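Local coordinates for protein virB8 (Agrobacterium tumefaciens, PDB 2CC3) that forms homodimers, belongs to a type IV secretion system and is thought to help direct T-DNA transfer to plant cells (periplasmic domain only), at residues N79-T82 with P83-Q87; S117-G120 with R121-L124. All blocks are in the same frame, centred on the assembly; numbering follows the deposited sequence.

Contact 1 of 2, residues N79-T82 with P83-Q87; sequences NDVT and PGVQQ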
loop_
_atom_site.group_PDB
_atom_site.type_symbol
_atom_site.label_atom_id
_atom_site.label_comp_id
_atom_site.label_asym_id
_atom_site.label_seq_id
_atom_site.Cartn_x
_atom_site.Cartn_y
_atom_site.Cartn_z
ATOM N N ASN A 79 9.404 10.095 -14.630
ATOM C CA ASN A 79 9.938 11.275 -15.310
ATOM C C ASN A 79 8.861 12.350 -15.335
ATOM O O ASN A 79 7.740 12.094 -15.787
ATOM C CB ASN A 79 10.437 10.919 -16.738
ATOM C CG ASN A 79 11.232 9.586 -16.787
ATOM O OD1 ASN A 79 12.337 9.474 -16.237
ATOM N ND2 ASN A 79 10.652 8.565 -17.441
ATOM N N ASP A 80 9.178 13.532 -14.812
ATOM C CA ASP A 80 8.250 14.653 -14.879
ATOM C C ASP A 80 8.371 15.295 -16.249
ATOM O O ASP A 80 9.443 15.721 -16.642
ATOM C CB ASP A 80 8.507 15.670 -13.760
ATOM C CG ASP A 80 8.304 15.076 -12.378
ATOM O OD1 ASP A 80 7.191 15.180 -11.821
ATOM O OD2 ASP A 80 9.261 14.486 -11.856
ATOM N N VAL A 81 7.282 15.311 -17.002
ATOM C CA VAL A 81 7.324 15.889 -18.342
ATOM C C VAL A 81 6.977 17.382 -18.330
ATOM O O VAL A 81 7.689 18.186 -18.928
ATOM C CB VAL A 81 6.494 15.081 -19.383
ATOM C CG1 VAL A 81 7.419 14.364 -20.350
ATOM C CG2 VAL A 81 5.588 14.089 -18.711
ATOM N N THR A 82 5.890 17.730 -17.640
ATOM C CA THR A 82 5.469 19.114 -17.383
ATOM C C THR A 82 4.914 19.150 -15.954
ATOM O O THR A 82 4.658 18.090 -15.381
ATOM C CB THR A 82 4.398 19.602 -18.409
ATOM O OG1 THR A 82 3.543 18.514 -18.797
ATOM C CG2 THR A 82 5.080 20.151 -19.662
ATOM N N PRO A 83 4.769 20.350 -15.351
ATOM C CA PRO A 83 4.086 20.379 -14.060
ATOM C C PRO A 83 2.721 19.694 -14.145
ATOM O O PRO A 83 1.947 19.967 -15.073
ATOM C CB PRO A 83 3.937 21.882 -13.779
ATOM C CG PRO A 83 5.080 22.504 -14.498
ATOM C CD PRO A 83 5.213 21.695 -15.762
ATOM N N GLY A 84 2.462 18.781 -13.210
ATOM C CA GLY A 84 1.218 18.023 -13.174
ATOM C C GLY A 84 1.089 16.832 -14.118
ATOM O O GLY A 84 -0.002 16.267 -14.233
ATOM N N VAL A 85 2.187 16.466 -14.792
ATOM C CA VAL A 85 2.276 15.306 -15.712
ATOM C C VAL A 85 3.564 14.502 -15.404
ATOM O O VAL A 85 4.658 15.054 -15.282
ATOM C CB VAL A 85 2.192 15.711 -17.250
ATOM C CG1 VAL A 85 1.962 14.489 -18.160
ATOM C CG2 VAL A 85 1.023 16.670 -17.490
ATOM N N GLN A 86 3.404 13.204 -15.201
ATOM C CA GLN A 86 4.519 12.357 -14.943
ATOM C C GLN A 86 4.324 11.138 -15.840
ATOM O O GLN A 86 3.172 10.699 -16.056
ATOM C CB GLN A 86 4.601 11.970 -13.453
ATOM C CG GLN A 86 6.023 11.594 -12.998
ATOM C CD GLN A 86 6.164 11.353 -11.471
ATOM O OE1 GLN A 86 5.747 10.304 -10.952
ATOM N NE2 GLN A 86 6.797 12.310 -10.768
ATOM N N GLN A 87 5.427 10.644 -16.411
ATOM C CA GLN A 87 5.394 9.356 -17.065
ATOM C C GLN A 87 6.126 8.357 -16.200
ATOM O O GLN A 87 7.182 8.660 -15.636
ATOM C CB GLN A 87 5.994 9.420 -18.483
ATOM C CG GLN A 87 5.059 10.075 -19.466
ATOM C CD GLN A 87 5.557 10.058 -20.890
ATOM O OE1 GLN A 87 6.488 10.781 -21.250
ATOM N NE2 GLN A 87 4.920 9.255 -21.718
HETATM O O HOH W 1 5.483 16.471 -13.181
#

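Contact 2 of 2, residues S117-G120 with R121-L124; sequences SLPG and RLRL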
loop_
_atom_site.group_PDB
_atom_site.type_symbol
_atom_site.label_atom_id
_atom_site.label_comp_id
_atom_site.label_asym_id
_atom_site.label_seq_id
_atom_site.Cartn_x
_atom_site.Cartn_y
_atom_site.Cartn_z
ATOM N N SER A 117 -8.069 20.015 0.424
ATOM C CA SER A 117 -8.831 19.423 1.496
ATOM C C SER A 117 -9.294 18.007 1.139
ATOM O O SER A 117 -9.650 17.732 -0.002
ATOM C CB SER A 117 -9.991 20.354 1.854
ATOM O OG SER A 117 -11.066 20.221 0.939
ATOM N N LEU A 118 -9.231 17.102 2.109
ATOM C CA LEU A 118 -9.664 15.718 1.914
ATOM C C LEU A 118 -10.351 15.316 3.203
ATOM O O LEU A 118 -9.950 15.796 4.253
ATOM C CB LEU A 118 -8.470 14.793 1.674
ATOM C CG LEU A 118 -7.822 14.702 0.289
ATOM C CD1 LEU A 118 -6.623 13.813 0.413
ATOM C CD2 LEU A 118 -8.785 14.106 -0.732
ATOM N N PRO A 119 -11.396 14.469 3.133
ATOM C CA PRO A 119 -11.861 13.827 4.384
ATOM C C PRO A 119 -10.718 13.084 5.076
ATOM O O PRO A 119 -9.771 12.656 4.395
ATOM C CB PRO A 119 -12.946 12.850 3.918
ATOM C CG PRO A 119 -13.018 12.935 2.443
ATOM C CD PRO A 119 -12.213 14.111 1.965
ATOM N N GLY A 120 -10.778 12.962 6.401
ATOM C CA GLY A 120 -9.736 12.299 7.175
ATOM C C GLY A 120 -9.375 10.933 6.655
ATOM O O GLY A 120 -8.207 10.632 6.470
ATOM N N ARG A 121 -10.393 10.111 6.400
ATOM C CA ARG A 121 -10.215 8.744 5.876
ATOM C C ARG A 121 -9.400 8.658 4.579
ATOM O O ARG A 121 -8.738 7.662 4.329
ATOM C CB ARG A 121 -11.569 8.087 5.681
ATOM C CG ARG A 121 -12.499 8.834 4.694
ATOM C CD ARG A 121 -13.913 8.175 4.609
ATOM N NE ARG A 121 -13.909 6.703 4.473
ATOM C CZ ARG A 121 -13.363 6.012 3.464
ATOM N NH1 ARG A 121 -12.743 6.623 2.468
ATOM N NH2 ARG A 121 -13.433 4.688 3.456
ATOM N N LEU A 122 -9.457 9.721 3.777
ATOM C CA LEU A 122 -8.684 9.871 2.549
ATOM C C LEU A 122 -7.311 10.520 2.765
ATOM O O LEU A 122 -6.331 10.092 2.214
ATOM C CB LEU A 122 -9.489 10.663 1.498
ATOM C CG LEU A 122 -10.458 9.916 0.574
ATOM C CD1 LEU A 122 -11.570 9.296 1.298
ATOM C CD2 LEU A 122 -11.036 10.826 -0.500
ATOM N N ARG A 123 -7.257 11.557 3.581
ATOM C CA ARG A 123 -5.988 12.173 3.972
ATOM C C ARG A 123 -4.987 11.104 4.460
ATOM O O ARG A 123 -3.802 11.142 4.120
ATOM C CB ARG A 123 -6.250 13.229 5.071
ATOM C CG ARG A 123 -5.081 14.155 5.386
ATOM C CD ARG A 123 -4.501 14.770 4.130
ATOM N NE ARG A 123 -5.188 16.000 3.803
ATOM C CZ ARG A 123 -4.828 16.859 2.859
ATOM N NH1 ARG A 123 -3.757 16.621 2.126
ATOM N NH2 ARG A 123 -5.543 17.980 2.665
ATOM N N LEU A 124 -5.489 10.150 5.237
ATOM C CA LEU A 124 -4.694 9.040 5.791
ATOM C C LEU A 124 -3.906 8.191 4.755
ATOM O O LEU A 124 -2.887 7.611 5.085
ATOM C CB LEU A 124 -5.613 8.130 6.626
ATOM C CG LEU A 124 -5.014 7.038 7.509
ATOM C CD1 LEU A 124 -4.286 7.608 8.748
ATOM C CD2 LEU A 124 -6.086 6.084 7.902
#

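Contact 1 of 2, residues N79-T82 with P83-Q87
The tip of the beta hairpin formed by strands 69-82 and 85-96 turns through a type II beta turn from Thr82 to Val85, closed by Val85 N donating to Thr82 O (3.0 Å). Gly84 takes the positive phi (80°) that this turn needs at its third position. Further down, Asn79 and Gln87 form a hydrogen-bonded antiparallel pair, with Gln87 N reaching Asn79 O at 2.8 Å and Asn79 N returning the bond to Gln87 O. Between them and the turn, Val81 N donates to Val85 O at 3.1 Å.

The side-chain link across the hairpin joins the non-hydrogen-bonded pair Asp80 and Gln86. Gln86 reaches over on an extended chain (chi1 -155°, which turns CG away from its own N), bringing NE2 to Asp80 OD1 (3.1 Å); OD2 accepts only weakly from the same NE2. OD1 is met from above the carboxylate plane, but lies near the amide plane; the two planes stand 79° apart. Asn12 OD1 also accepts from Gln86 NE2, tying the hairpin to helix 6-23 of the VirB8 domain.

On the face that carries Thr82, Val85 and Gln87, Thr82 OG1 lies beside Val85 CG2 (3.4 Å), the two side chains pointing the same way. Val81 CG2 packs on Val85 CG1 at 3.7 Å. Val85 and Gln87 also touch strand 102-114, and Gln87 NE2 bonds Thr109 OG1.

Contact 2 of 2, residues S117-G120 with R121-L124
Leu118 and Leu122 meet through their CD2 methyls at 4.0 Å, their side chains crossing at about a right angle. Pro119 extends this apolar patch: its CG lies 4.1 Å from Leu122 CD1, and Leu122 CB rests against the proline carbonyl oxygen. The other methyl of Leu118, CD1, sits over one face of the Arg123 guanidinium, offset toward its rim, and Leu118 CB is 4.1 Å from Arg123 NE. The arginine chain turns back at CB-CG and again at CG-CD (chi2 50°, chi3 88°), and these two bends bring its head over Leu118, with NH2 3.8 Å from Ser117 CA.

All this packing is gathered at the start of the short helix 120-123, which follows strand 102-114 in the periplasmic domain. Pro119 occupies the N-cap position, and its carbonyl begins the helical bonding: Arg123 N donates to Pro119 O at 2.9 Å in an almost straight bond (173° at the hydrogen), whereas the bond from Leu122 N to the same oxygen is weak. Gly120 O then accepts from Leu124 N (3.0 Å), the next step of the same i to i+4 pattern.

In the second shell, the bond from Arg123 NH1 to Pro127 O, with a weak one from NH2 to Thr116 O, holds the head over Leu118. Beyond them, Arg123 packs on Met4 of the second subunit and Leu124 on His75 of that subunit.

Both are local contacts at the surface, yet they serve different parts of the fold. Contact 1 joins two neighbouring strands of the antiparallel sheet, while contact 2 sets a loop against the short helix that leads toward the sheet's last strand. Paired backbone bonds and a carboxylate-amide link dominate the hairpin; the helix start relies on apolar packing, an arginine laid over a leucine and one carbonyl that takes a straight N-H and a second, weak one. The centres of contact 1 and contact 2 are about 24 Å apart, and the two do not touch. In this dimer, the second subunit reaches 121-124 but not the hairpin tip.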